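Local structure of C3-degrading proteinase (CppA protein) (Streptococcus pneumoniae, 3E0R) at residues A[155-161]-A[175-181]; A[70-74]-A[185-189]; A[75-81]-A[118-124]; A[163-167]-A[233-239]. The protein probably degrades complement component C3, as a streptococcal protein with two regions of the glyoxalase clan. All blocks are in the same frame, centred on the assembly; numbering follows the deposited sequence.

In the fold
From the N terminus, residues 70-74 open contact 2, and the chain runs directly into strand 74-81, the first half of contact 3. Residues 118-124 close contact 3. Next, 155-161 opens contact 1 and 163-167 opens contact 4. Residues 175-181 close contact 1, 185-189 close contact 2, and 233-239 close contact 4 last. Contacts 1 and 3 lie in series, both nested inside the loop of contact 2. Contact 4 crosses contacts 1 and 2. Contacts 1 and 3 lie in one seven-stranded sheet, where strands 74-81 and 151-159 are neighbours. Contact 2 joins the loops before strand 74-81 and after strand 176-180. Contact 4 ties the loop after strand 151-159 to the hairpin turn between 228-232 and 238-243.

Contact 1: residues A[155-161]-A[175-181]; sequences MELHLPT and SLDFIPA
Leu159 sets its methyl CD2 over one face of the Phe178 ring, a CH-pi contact with CD2 4.2 Å from the ring centroid. Leu157 approaches the same ring obliquely, with CB 3.8 Å from Phe178 CD1. Met155, a selenomethionine, meets Leu176 through their CG atoms, 4.0 Å apart. This face is the tight one, and Leu196 and Leu199 of strand 196-203 pack against it.

The other face is more open to solvent. Glu156 and Asp177 lie side by side there, with Glu156 OE2 4.4 Å from Asp177 OD2. Such like charges probably repel, but Glu156 also has a salt bridge to Arg76. His158 offers its ring edge to Ile179, CD2 to CG2 at 3.8 Å, while its ND1 bonds to Lys72 O.

Five backbone hydrogen bonds join the strands. Ile179 N to Leu157 O is short and nearly straight, at 2.7 Å. In-register parallel strands linked through helix 169-172 form a beta-alpha-beta unit, with strand 176-180 at the sheet edge.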
loop_
_atom_site.group_PDB
_atom_site.type_symbol
_atom_site.label_atom_id
_atom_site.label_comp_id
_atom_site.label_asym_id
_atom_site.label_seq_id
_atom_site.Cartn_x
_atom_site.Cartn_y
_atom_site.Cartn_z
HETATM N N MSE A 155 -5.567 0.214 -2.715
HETATM C CA MSE A 155 -5.620 1.227 -1.651
HETATM C C MSE A 155 -6.698 2.285 -1.822
HETATM O O MSE A 155 -7.167 2.556 -2.934
HETATM C CB MSE A 155 -4.256 1.913 -1.582
HETATM C CG MSE A 155 -4.003 2.788 -2.759
HETATM SE SE MSE A 155 -2.127 2.978 -3.054
HETATM C CE MSE A 155 -1.888 1.425 -4.247
ATOM N N GLU A 156 -7.067 2.898 -0.711
ATOM C CA GLU A 156 -7.884 4.083 -0.741
ATOM C C GLU A 156 -6.972 5.242 -0.396
ATOM O O GLU A 156 -6.174 5.127 0.535
ATOM C CB GLU A 156 -9.024 3.977 0.240
ATOM C CG GLU A 156 -10.104 3.062 -0.216
ATOM C CD GLU A 156 -10.880 2.423 0.909
ATOM O OE1 GLU A 156 -10.746 2.819 2.088
ATOM O OE2 GLU A 156 -11.672 1.521 0.590
ATOM N N LEU A 157 -7.048 6.338 -1.164
ATOM C CA LEU A 157 -6.195 7.498 -0.975
ATOM C C LEU A 157 -7.025 8.704 -0.668
ATOM O O LEU A 157 -8.016 8.920 -1.311
ATOM C CB LEU A 157 -5.360 7.749 -2.221
ATOM C CG LEU A 157 -4.389 6.638 -2.644
ATOM C CD1 LEU A 157 -3.534 7.097 -3.778
ATOM C CD2 LEU A 157 -3.500 6.139 -1.498
ATOM N N HIS A 158 -6.612 9.491 0.329
ATOM C CA HIS A 158 -7.280 10.710 0.701
ATOM C C HIS A 158 -6.753 11.874 -0.154
ATOM O O HIS A 158 -5.544 12.170 -0.175
ATOM C CB HIS A 158 -7.065 11.006 2.200
ATOM C CG HIS A 158 -7.921 10.194 3.129
ATOM N ND1 HIS A 158 -7.412 9.574 4.246
ATOM C CD2 HIS A 158 -9.253 9.955 3.139
ATOM C CE1 HIS A 158 -8.389 8.966 4.892
ATOM N NE2 HIS A 158 -9.520 9.186 4.244
ATOM N N LEU A 159 -7.670 12.520 -0.871
ATOM C CA LEU A 159 -7.309 13.583 -1.844
ATOM C C LEU A 159 -8.142 14.844 -1.587
ATOM O O LEU A 159 -9.380 14.779 -1.607
ATOM C CB LEU A 159 -7.492 13.091 -3.290
ATOM C CG LEU A 159 -6.896 13.926 -4.453
ATOM C CD1 LEU A 159 -5.352 13.889 -4.498
ATOM C CD2 LEU A 159 -7.452 13.491 -5.813
ATOM N N PRO A 160 -7.475 15.995 -1.364
ATOM C CA PRO A 160 -8.271 17.227 -1.153
ATOM C C PRO A 160 -9.158 17.567 -2.347
ATOM O O PRO A 160 -8.900 17.107 -3.465
ATOM C CB PRO A 160 -7.216 18.318 -0.917
ATOM C CG PRO A 160 -5.918 17.576 -0.657
ATOM C CD PRO A 160 -6.023 16.254 -1.323
ATOM N N THR A 161 -10.204 18.364 -2.117
ATOM C CA THR A 161 -11.169 18.634 -3.179
ATOM C C THR A 161 -10.623 19.650 -4.169
ATOM O O THR A 161 -11.021 19.634 -5.339
ATOM C CB THR A 161 -12.563 19.080 -2.638
ATOM O OG1 THR A 161 -12.436 20.273 -1.855
ATOM C CG2 THR A 161 -13.208 17.961 -1.814
ATOM N N SER A 175 -7.304 -0.679 -8.462
ATOM C CA SER A 175 -6.191 -0.685 -7.491
ATOM C C SER A 175 -6.192 0.556 -6.625
ATOM O O SER A 175 -5.672 0.519 -5.514
ATOM C CB SER A 175 -4.834 -0.753 -8.193
ATOM O OG SER A 175 -4.735 -1.924 -8.956
ATOM N N LEU A 176 -6.797 1.634 -7.120
ATOM C CA LEU A 176 -6.732 2.926 -6.449
ATOM C C LEU A 176 -8.064 3.698 -6.375
ATOM O O LEU A 176 -8.648 4.037 -7.374
ATOM C CB LEU A 176 -5.731 3.729 -7.196
ATOM C CG LEU A 176 -4.726 4.440 -6.372
ATOM C CD1 LEU A 176 -3.352 4.494 -7.137
ATOM C CD2 LEU A 176 -5.448 5.822 -5.990
ATOM N N ASP A 177 -8.517 3.957 -5.157
ATOM C CA ASP A 177 -9.767 4.634 -4.887
ATOM C C ASP A 177 -9.474 5.981 -4.212
ATOM O O ASP A 177 -8.843 5.989 -3.161
ATOM C CB ASP A 177 -10.560 3.741 -3.941
ATOM C CG ASP A 177 -12.010 3.973 -4.020
ATOM O OD1 ASP A 177 -12.479 4.188 -5.167
ATOM O OD2 ASP A 177 -12.703 3.905 -2.958
ATOM N N PHE A 178 -9.925 7.104 -4.786
ATOM C CA PHE A 178 -9.695 8.418 -4.164
ATOM C C PHE A 178 -10.881 8.837 -3.307
ATOM O O PHE A 178 -11.991 8.910 -3.777
ATOM C CB PHE A 178 -9.428 9.518 -5.198
ATOM C CG PHE A 178 -8.068 9.479 -5.779
ATOM C CD1 PHE A 178 -6.961 9.750 -4.997
ATOM C CD2 PHE A 178 -7.870 9.157 -7.116
ATOM C CE1 PHE A 178 -5.691 9.705 -5.533
ATOM C CE2 PHE A 178 -6.583 9.101 -7.646
ATOM C CZ PHE A 178 -5.510 9.395 -6.872
ATOM N N ILE A 179 -10.631 9.159 -2.052
ATOM C CA ILE A 179 -11.664 9.658 -1.161
ATOM C C ILE A 179 -11.437 11.152 -0.939
ATOM O O ILE A 179 -10.322 11.538 -0.592
ATOM C CB ILE A 179 -11.616 8.919 0.162
ATOM C CG1 ILE A 179 -12.000 7.448 -0.072
ATOM C CG2 ILE A 179 -12.520 9.603 1.183
ATOM C CD1 ILE A 179 -11.740 6.567 1.079
ATOM N N PRO A 180 -12.477 11.997 -1.179
ATOM C CA PRO A 180 -12.294 13.413 -0.876
ATOM C C PRO A 180 -12.057 13.575 0.635
ATOM O O PRO A 180 -12.578 12.774 1.410
ATOM C CB PRO A 180 -13.606 14.074 -1.366
ATOM C CG PRO A 180 -14.266 13.023 -2.254
ATOM C CD PRO A 180 -13.830 11.714 -1.709
ATOM N N ALA A 181 -11.241 14.564 1.026
ATOM C CA ALA A 181 -10.631 14.619 2.345
ATOM C C ALA A 181 -10.038 15.996 2.590
ATOM O O ALA A 181 -9.618 16.656 1.656
ATOM C CB ALA A 181 -9.554 13.571 2.468
#

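Contact 2: residues A[70-74]-A[185-189]; sequences GRKKL and DLTVD
The Val188 carbonyl is the flat group that Lys73 addresses most directly. Lys73 NZ lies in the plane of this carbonyl and donates to Val188 O at 2.7 Å. The C=O...N angle is 149°. The Asn235 carbonyl O is a second partner of the same ammonium. Two further backbone carbonyls line the lysine chain. Leu186 O lies 3.5 Å from Lys73 CG, and Asp185 O is 3.4 Å from Lys73 CE. The lysine is extended beyond CG (chi2 -178°, chi4 -174°), which carries the ammonium along the backbone of residues 185-188 to its far end. Val188 CG1 is 4.1 Å from Lys73 CE.

Neither segment is a regular helix or strand. The contact packs the loop leading into strand 74-81 against the loop between strands 176-180 and 196-203. It therefore joins the N-terminal and C-terminal family regions of CppA.

Leu186 makes the apolar part. Its branch CD2 touches two neighbouring carbonyl oxygens, Arg71 O and Lys72 O, each 3.6 Å away. Leu186 also touches His158 and Ala181. Water 1 bridges the backbones: it donates to Arg71 O at 2.8 Å and accepts from Asp185 N. The Asp185 carboxylate turns to other partners, Arg66 and the backbone N of Glu69.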
loop_
_atom_site.group_PDB
_atom_site.type_symbol
_atom_site.label_atom_id
_atom_site.label_comp_id
_atom_site.label_asym_id
_atom_site.label_seq_id
_atom_site.Cartn_x
_atom_site.Cartn_y
_atom_site.Cartn_z
ATOM N N GLY A 70 -4.014 14.574 11.357
ATOM C CA GLY A 70 -5.233 14.488 10.570
ATOM C C GLY A 70 -5.149 13.307 9.644
ATOM O O GLY A 70 -4.429 12.359 9.889
ATOM N N ARG A 71 -5.933 13.378 8.582
ATOM C CA ARG A 71 -6.032 12.295 7.645
ATOM C C ARG A 71 -4.685 12.119 6.971
ATOM O O ARG A 71 -3.935 13.108 6.720
ATOM C CB ARG A 71 -7.153 12.546 6.629
ATOM C CG ARG A 71 -8.459 11.990 7.065
ATOM C CD ARG A 71 -9.581 12.282 6.089
ATOM N NE ARG A 71 -10.828 11.704 6.580
ATOM C CZ ARG A 71 -11.927 11.508 5.860
ATOM N NH1 ARG A 71 -11.971 11.821 4.570
ATOM N NH2 ARG A 71 -12.997 10.983 6.447
ATOM N N LYS A 72 -4.366 10.864 6.686
ATOM C CA LYS A 72 -3.122 10.555 5.955
ATOM C C LYS A 72 -3.487 10.472 4.503
ATOM O O LYS A 72 -4.640 10.212 4.161
ATOM C CB LYS A 72 -2.516 9.225 6.414
ATOM C CG LYS A 72 -2.042 9.165 7.844
ATOM C CD LYS A 72 -1.272 7.844 8.108
ATOM C CE LYS A 72 0.241 7.990 7.904
ATOM N NZ LYS A 72 1.006 6.689 7.990
ATOM N N LYS A 73 -2.496 10.662 3.640
ATOM C CA LYS A 73 -2.670 10.453 2.185
ATOM C C LYS A 73 -3.162 9.006 1.933
ATOM O O LYS A 73 -4.046 8.766 1.126
ATOM C CB LYS A 73 -1.367 10.761 1.457
ATOM C CG LYS A 73 -0.928 12.208 1.582
ATOM C CD LYS A 73 0.370 12.447 0.781
ATOM C CE LYS A 73 1.183 13.646 1.298
ATOM N NZ LYS A 73 2.377 13.982 0.444
ATOM N N LEU A 74 -2.635 8.058 2.695
ATOM C CA LEU A 74 -3.128 6.682 2.673
ATOM C C LEU A 74 -4.317 6.644 3.596
ATOM O O LEU A 74 -4.166 6.773 4.797
ATOM C CB LEU A 74 -2.065 5.651 3.123
ATOM C CG LEU A 74 -2.571 4.181 3.027
ATOM C CD1 LEU A 74 -2.614 3.725 1.644
ATOM C CD2 LEU A 74 -1.748 3.237 3.843
ATOM N N ASP A 185 -1.791 17.807 6.173
ATOM C CA ASP A 185 -0.681 17.011 5.616
ATOM C C ASP A 185 -0.989 16.218 4.340
ATOM O O ASP A 185 -0.149 15.405 3.868
ATOM C CB ASP A 185 -0.152 16.057 6.716
ATOM C CG ASP A 185 0.400 16.806 7.924
ATOM O OD1 ASP A 185 0.592 18.039 7.831
ATOM O OD2 ASP A 185 0.627 16.160 8.966
ATOM N N LEU A 186 -2.148 16.456 3.747
ATOM C CA LEU A 186 -2.594 15.685 2.584
ATOM C C LEU A 186 -1.837 16.013 1.313
ATOM O O LEU A 186 -1.913 15.274 0.337
ATOM C CB LEU A 186 -4.097 15.912 2.344
ATOM C CG LEU A 186 -5.094 15.207 3.250
ATOM C CD1 LEU A 186 -6.539 15.564 2.803
ATOM C CD2 LEU A 186 -4.797 13.715 3.238
ATOM N N THR A 187 -1.144 17.153 1.299
ATOM C CA THR A 187 -0.246 17.524 0.182
ATOM C C THR A 187 1.208 17.875 0.603
ATOM O O THR A 187 1.994 18.388 -0.208
ATOM C CB THR A 187 -0.851 18.674 -0.630
ATOM O OG1 THR A 187 -0.743 19.895 0.112
ATOM C CG2 THR A 187 -2.335 18.382 -0.968
ATOM N N VAL A 188 1.588 17.529 1.831
ATOM C CA VAL A 188 2.918 17.856 2.370
ATOM C C VAL A 188 4.065 17.183 1.554
ATOM O O VAL A 188 3.940 16.051 1.071
ATOM C CB VAL A 188 2.990 17.458 3.904
ATOM C CG1 VAL A 188 3.114 15.960 4.093
ATOM C CG2 VAL A 188 4.104 18.127 4.608
ATOM N N ASP A 189 5.193 17.867 1.403
ATOM C CA ASP A 189 6.360 17.215 0.833
ATOM C C ASP A 189 6.648 15.850 1.540
ATOM O O ASP A 189 6.547 15.740 2.772
ATOM C CB ASP A 189 7.578 18.133 0.908
ATOM C CG ASP A 189 8.781 17.545 0.217
ATOM O OD1 ASP A 189 8.592 16.846 -0.811
ATOM O OD2 ASP A 189 9.915 17.792 0.674
HETATM O O HOH W 1 -3.786 15.854 7.229
#

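Contact 3: residues A[75-81]-A[118-124]; sequences ARLIVKV and LILIHAE
His122 has CG between its backbone N and carbonyl carbon (chi1 77°), and this folds the ring back across Lys80 and Ile78. With CG anti to its N (chi1 175°), the Lys80 chain passes His122 CE1, and NZ makes a weak hydrogen bond to Glu124 O at 3.4 Å. The two strands are parallel neighbours inside a seven-stranded mixed sheet. Together with helix 84-91 and strands 99-102 and 107-112 they follow the beta-alpha-beta-beta-beta order of the glyoxalase clan.

Lys80 CA sits over one face of the imidazole, 4.2 Å from the His122 ring centroid, as a CH-pi contact. Ile78 CG2 meets the ring edge, 3.4 Å from His122 NE2. Farther along this face, Arg76 lies alongside Leu118 and bends at chi3. A face of its guanidinium then covers Leu120, with NH1 3.8 Å from CD2. Glu156 and Glu110 hold the polar end of Arg76 by salt bridges.

The opposite face is apolar. Val79 packs on Ile119, and Val81 CG2 meets Ile121 CG2 at 3.5 Å. Helix 84-91 covers Val81 and Ile121.

Five backbone hydrogen bonds run between the strands, and Val81 N to His122 O is the shortest at 2.7 Å. At the Ala75-Arg76 bulge, water 2 donates to Ala75 O and accepts from Leu118 N. Glu124 N donates to His122 ND1 at 2.9 Å, 19° out of the ring plane.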
loop_
_atom_site.group_PDB
_atom_site.type_symbol
_atom_site.label_atom_id
_atom_site.label_comp_id
_atom_site.label_asym_id
_atom_site.label_seq_id
_atom_site.Cartn_x
_atom_site.Cartn_y
_atom_site.Cartn_z
ATOM N N ALA A 75 -5.502 6.512 3.024
ATOM C CA ALA A 75 -6.730 6.321 3.772
ATOM C C ALA A 75 -6.749 4.870 4.318
ATOM O O ALA A 75 -6.779 4.680 5.529
ATOM C CB ALA A 75 -7.965 6.645 2.889
ATOM N N ARG A 76 -6.658 3.872 3.438
ATOM C CA ARG A 76 -6.520 2.461 3.849
ATOM C C ARG A 76 -5.707 1.654 2.833
ATOM O O ARG A 76 -5.871 1.855 1.661
ATOM C CB ARG A 76 -7.884 1.786 3.946
ATOM C CG ARG A 76 -8.644 1.949 5.252
ATOM C CD ARG A 76 -9.651 0.811 5.450
ATOM N NE ARG A 76 -10.571 0.752 4.319
ATOM C CZ ARG A 76 -11.706 0.030 4.279
ATOM N NH1 ARG A 76 -12.085 -0.737 5.282
ATOM N NH2 ARG A 76 -12.470 0.063 3.205
ATOM N N LEU A 77 -4.860 0.736 3.295
ATOM C CA LEU A 77 -4.261 -0.300 2.457
ATOM C C LEU A 77 -5.136 -1.498 2.495
ATOM O O LEU A 77 -5.498 -1.955 3.567
ATOM C CB LEU A 77 -2.887 -0.718 2.979
ATOM C CG LEU A 77 -1.925 -1.470 2.011
ATOM C CD1 LEU A 77 -1.384 -0.575 0.907
ATOM C CD2 LEU A 77 -0.777 -2.100 2.837
ATOM N N ILE A 78 -5.440 -2.045 1.327
ATOM C CA ILE A 78 -6.347 -3.188 1.176
ATOM C C ILE A 78 -5.564 -4.377 0.641
ATOM O O ILE A 78 -4.900 -4.311 -0.369
ATOM C CB ILE A 78 -7.561 -2.833 0.317
ATOM C CG1 ILE A 78 -8.211 -1.539 0.842
ATOM C CG2 ILE A 78 -8.605 -3.998 0.286
ATOM C CD1 ILE A 78 -9.275 -1.024 -0.032
ATOM N N VAL A 79 -5.583 -5.449 1.410
ATOM C CA VAL A 79 -4.829 -6.669 1.096
ATOM C C VAL A 79 -5.863 -7.737 0.859
ATOM O O VAL A 79 -6.528 -8.164 1.771
ATOM C CB VAL A 79 -3.878 -7.045 2.232
ATOM C CG1 VAL A 79 -3.075 -8.301 1.885
ATOM C CG2 VAL A 79 -2.941 -5.832 2.580
ATOM N N LYS A 80 -6.058 -8.073 -0.396
ATOM C CA LYS A 80 -7.006 -9.098 -0.787
ATOM C C LYS A 80 -6.269 -10.391 -0.853
ATOM O O LYS A 80 -5.422 -10.550 -1.719
ATOM C CB LYS A 80 -7.565 -8.803 -2.165
ATOM C CG LYS A 80 -8.515 -9.912 -2.739
ATOM C CD LYS A 80 -8.869 -9.574 -4.208
ATOM C CE LYS A 80 -10.053 -10.367 -4.698
ATOM N NZ LYS A 80 -10.155 -11.591 -3.889
ATOM N N VAL A 81 -6.581 -11.298 0.068
ATOM C CA VAL A 81 -5.951 -12.599 0.173
ATOM C C VAL A 81 -6.721 -13.635 -0.663
ATOM O O VAL A 81 -7.952 -13.665 -0.662
ATOM C CB VAL A 81 -5.861 -13.005 1.659
ATOM C CG1 VAL A 81 -5.398 -14.460 1.852
ATOM C CG2 VAL A 81 -4.967 -12.063 2.379
ATOM N N LEU A 118 -3.962 2.255 8.417
ATOM C CA LEU A 118 -5.046 1.284 8.600
ATOM C C LEU A 118 -5.038 0.313 7.443
ATOM O O LEU A 118 -5.092 0.714 6.280
ATOM C CB LEU A 118 -6.384 2.012 8.679
ATOM C CG LEU A 118 -7.677 1.265 9.019
ATOM C CD1 LEU A 118 -7.642 0.405 10.306
ATOM C CD2 LEU A 118 -8.746 2.292 9.172
ATOM N N ILE A 119 -4.958 -0.977 7.781
ATOM C CA ILE A 119 -4.862 -2.066 6.808
ATOM C C ILE A 119 -6.091 -2.925 6.946
ATOM O O ILE A 119 -6.472 -3.265 8.056
ATOM C CB ILE A 119 -3.579 -2.967 6.985
ATOM C CG1 ILE A 119 -2.234 -2.270 6.665
ATOM C CG2 ILE A 119 -3.582 -4.118 5.965
ATOM C CD1 ILE A 119 -1.936 -0.937 7.256
ATOM N N LEU A 120 -6.735 -3.215 5.818
ATOM C CA LEU A 120 -7.821 -4.161 5.730
ATOM C C LEU A 120 -7.282 -5.407 5.063
ATOM O O LEU A 120 -6.747 -5.325 3.972
ATOM C CB LEU A 120 -9.000 -3.590 4.906
ATOM C CG LEU A 120 -10.172 -4.565 4.565
ATOM C CD1 LEU A 120 -10.908 -5.014 5.865
ATOM C CD2 LEU A 120 -11.152 -3.989 3.614
ATOM N N ILE A 121 -7.386 -6.556 5.732
ATOM C CA ILE A 121 -7.072 -7.851 5.111
ATOM C C ILE A 121 -8.354 -8.636 4.944
ATOM O O ILE A 121 -9.056 -8.876 5.923
ATOM C CB ILE A 121 -6.089 -8.709 5.940
ATOM C CG1 ILE A 121 -4.874 -7.855 6.329
ATOM C CG2 ILE A 121 -5.650 -9.987 5.145
ATOM C CD1 ILE A 121 -3.540 -8.609 6.137
ATOM N N HIS A 122 -8.645 -9.034 3.717
ATOM C CA HIS A 122 -9.904 -9.643 3.406
ATOM C C HIS A 122 -9.707 -10.620 2.264
ATOM O O HIS A 122 -8.641 -10.741 1.728
ATOM C CB HIS A 122 -10.940 -8.561 3.045
ATOM C CG HIS A 122 -10.770 -8.015 1.666
ATOM N ND1 HIS A 122 -11.427 -8.541 0.571
ATOM C CD2 HIS A 122 -10.007 -7.006 1.193
ATOM C CE1 HIS A 122 -11.057 -7.889 -0.522
ATOM N NE2 HIS A 122 -10.189 -6.958 -0.175
ATOM N N ALA A 123 -10.773 -11.304 1.883
ATOM C CA ALA A 123 -10.704 -12.332 0.860
ATOM C C ALA A 123 -11.890 -12.259 -0.108
ATOM O O ALA A 123 -12.210 -13.269 -0.750
ATOM C CB ALA A 123 -10.653 -13.685 1.535
ATOM N N GLU A 124 -12.516 -11.075 -0.231
ATOM C CA GLU A 124 -13.825 -10.914 -0.884
ATOM C C GLU A 124 -13.639 -10.417 -2.300
ATOM O O GLU A 124 -12.668 -9.698 -2.587
ATOM C CB GLU A 124 -14.708 -9.893 -0.155
ATOM C CG GLU A 124 -15.110 -10.206 1.298
ATOM C CD GLU A 124 -15.672 -11.635 1.540
ATOM O OE1 GLU A 124 -16.334 -12.262 0.639
ATOM O OE2 GLU A 124 -15.414 -12.122 2.669
HETATM O O HOH W 2 -3.986 4.901 7.043
#

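Contact 4: residues A[163-167]-A[233-239]; sequences IESFL and DRNNVEL
Asp233 OD1 accepts from Phe166 N at 2.9 Å, almost straight (173°), and more weakly from Arg234 N. Asp233 opens a type I turn to Asn236, which joins antiparallel strands 228-232 and 238-243 into a hairpin. The other carboxylate oxygen takes the hydroxyl of Ser165, OG to OD2 at 2.9 Å. Both bonds use the syn sides, so the carboxylate is held at two points. Ser165 OG in turn accepts from Leu167 N at 2.7 Å, an ST turn that fixes the hydroxyl.

Arg234 lays its guanidinium flat on one face of the Phe166 ring. The centres are 3.9 Å apart and the planes 20° from parallel, a stacked cation-pi pair. NH1 donates to Glu164 O at 3.0 Å. That oxygen lies in the guanidinium plane, but the donor stands well above the carbonyl plane. Water 3 also links Arg234 NH1 to Ser165 O. Phe215 meets the Phe166 ring as well.

The apolar ends close the contact. Leu167 and Leu239 touch through their methyls near strand 196-203. At the other end, Ile163 rests CD1 against the turn, 3.6 Å from Asn235 N.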
loop_
_atom_site.group_PDB
_atom_site.type_symbol
_atom_site.label_atom_id
_atom_site.label_comp_id
_atom_site.label_asym_id
_atom_site.label_seq_id
_atom_site.Cartn_x
_atom_site.Cartn_y
_atom_site.Cartn_z
ATOM N N ILE A 163 -7.487 19.968 -5.308
ATOM C CA ILE A 163 -6.514 19.447 -6.246
ATOM C C ILE A 163 -7.015 18.189 -6.984
ATOM O O ILE A 163 -7.901 17.474 -6.522
ATOM C CB ILE A 163 -5.112 19.181 -5.570
ATOM C CG1 ILE A 163 -5.096 17.883 -4.787
ATOM C CG2 ILE A 163 -4.674 20.354 -4.666
ATOM C CD1 ILE A 163 -3.702 17.377 -4.573
ATOM N N GLU A 164 -6.413 17.963 -8.145
ATOM C CA GLU A 164 -6.664 16.824 -8.998
ATOM C C GLU A 164 -5.375 16.015 -9.104
ATOM O O GLU A 164 -4.284 16.567 -9.193
ATOM C CB GLU A 164 -7.088 17.317 -10.384
ATOM C CG GLU A 164 -8.594 17.605 -10.515
ATOM C CD GLU A 164 -9.393 16.348 -10.896
ATOM O OE1 GLU A 164 -9.282 15.905 -12.065
ATOM O OE2 GLU A 164 -10.125 15.799 -10.033
ATOM N N SER A 165 -5.502 14.696 -9.070
ATOM C CA SER A 165 -4.381 13.833 -9.302
ATOM C C SER A 165 -4.091 13.795 -10.807
ATOM O O SER A 165 -4.996 13.888 -11.643
ATOM C CB SER A 165 -4.653 12.427 -8.782
ATOM O OG SER A 165 -3.638 11.538 -9.209
ATOM N N PHE A 166 -2.809 13.671 -11.115
ATOM C CA PHE A 166 -2.342 13.299 -12.428
ATOM C C PHE A 166 -2.818 11.899 -12.818
ATOM O O PHE A 166 -2.856 11.582 -14.011
ATOM C CB PHE A 166 -0.796 13.363 -12.501
ATOM C CG PHE A 166 -0.259 14.730 -12.788
ATOM C CD1 PHE A 166 -0.421 15.306 -14.039
ATOM C CD2 PHE A 166 0.413 15.445 -11.821
ATOM C CE1 PHE A 166 0.085 16.580 -14.312
ATOM C CE2 PHE A 166 0.910 16.707 -12.085
ATOM C CZ PHE A 166 0.751 17.271 -13.335
ATOM N N LEU A 167 -3.158 11.076 -11.821
ATOM C CA LEU A 167 -3.671 9.729 -12.049
ATOM C C LEU A 167 -5.135 9.721 -12.560
ATOM O O LEU A 167 -6.066 10.262 -11.924
ATOM C CB LEU A 167 -3.489 8.908 -10.775
ATOM C CG LEU A 167 -2.017 8.792 -10.322
ATOM C CD1 LEU A 167 -1.877 7.821 -9.097
ATOM C CD2 LEU A 167 -1.041 8.401 -11.511
ATOM N N ASP A 233 3.163 13.962 -8.085
ATOM C CA ASP A 233 1.752 14.254 -8.170
ATOM C C ASP A 233 1.511 15.533 -7.393
ATOM O O ASP A 233 2.359 15.966 -6.606
ATOM C CB ASP A 233 0.912 13.090 -7.620
ATOM C CG ASP A 233 -0.550 13.130 -8.096
ATOM O OD1 ASP A 233 -0.900 13.977 -8.938
ATOM O OD2 ASP A 233 -1.354 12.296 -7.638
ATOM N N ARG A 234 0.364 16.141 -7.650
ATOM C CA ARG A 234 -0.035 17.399 -7.038
ATOM C C ARG A 234 -0.135 17.358 -5.498
ATOM O O ARG A 234 -0.061 18.399 -4.827
ATOM C CB ARG A 234 -1.370 17.850 -7.649
ATOM C CG ARG A 234 -1.383 17.882 -9.208
ATOM C CD ARG A 234 -2.261 18.994 -9.745
ATOM N NE ARG A 234 -2.068 19.225 -11.180
ATOM C CZ ARG A 234 -2.581 18.457 -12.149
ATOM N NH1 ARG A 234 -3.316 17.375 -11.869
ATOM N NH2 ARG A 234 -2.349 18.762 -13.417
ATOM N N ASN A 235 -0.295 16.163 -4.941
ATOM C CA ASN A 235 -0.192 15.963 -3.513
ATOM C C ASN A 235 1.216 15.585 -3.008
ATOM O O ASN A 235 1.409 15.196 -1.846
ATOM C CB ASN A 235 -1.219 14.902 -3.093
ATOM C CG ASN A 235 -0.911 13.500 -3.636
ATOM O OD1 ASN A 235 0.098 13.255 -4.301
ATOM N ND2 ASN A 235 -1.781 12.573 -3.309
ATOM N N ASN A 236 2.196 15.672 -3.900
ATOM C CA ASN A 236 3.596 15.378 -3.595
ATOM C C ASN A 236 4.023 13.905 -3.335
ATOM O O ASN A 236 5.149 13.653 -2.957
ATOM C CB ASN A 236 4.147 16.362 -2.544
ATOM C CG ASN A 236 4.232 17.772 -3.093
ATOM O OD1 ASN A 236 4.685 17.958 -4.220
ATOM N ND2 ASN A 236 3.685 18.742 -2.368
ATOM N N VAL A 237 3.146 12.955 -3.625
ATOM C CA VAL A 237 3.517 11.546 -3.823
ATOM C C VAL A 237 4.266 11.399 -5.187
ATOM O O VAL A 237 3.790 11.790 -6.272
ATOM C CB VAL A 237 2.268 10.625 -3.724
ATOM C CG1 VAL A 237 2.590 9.136 -3.979
ATOM C CG2 VAL A 237 1.558 10.805 -2.315
ATOM N N GLU A 238 5.459 10.867 -5.107
ATOM C CA GLU A 238 6.216 10.474 -6.256
ATOM C C GLU A 238 5.584 9.361 -7.072
ATOM O O GLU A 238 5.042 8.405 -6.526
ATOM C CB GLU A 238 7.620 10.053 -5.795
ATOM C CG GLU A 238 8.416 11.270 -5.307
ATOM C CD GLU A 238 9.827 10.912 -4.939
ATOM O OE1 GLU A 238 10.096 9.687 -4.934
ATOM O OE2 GLU A 238 10.646 11.838 -4.655
ATOM N N LEU A 239 5.678 9.479 -8.393
ATOM C CA LEU A 239 5.038 8.531 -9.339
ATOM C C LEU A 239 6.121 8.004 -10.228
ATOM O O LEU A 239 6.614 8.722 -11.079
ATOM C CB LEU A 239 3.940 9.221 -10.161
ATOM C CG LEU A 239 2.841 9.932 -9.351
ATOM C CD1 LEU A 239 2.017 10.794 -10.281
ATOM C CD2 LEU A 239 1.992 8.954 -8.471
HETATM O O HOH W 3 -5.026 15.923 -14.035
#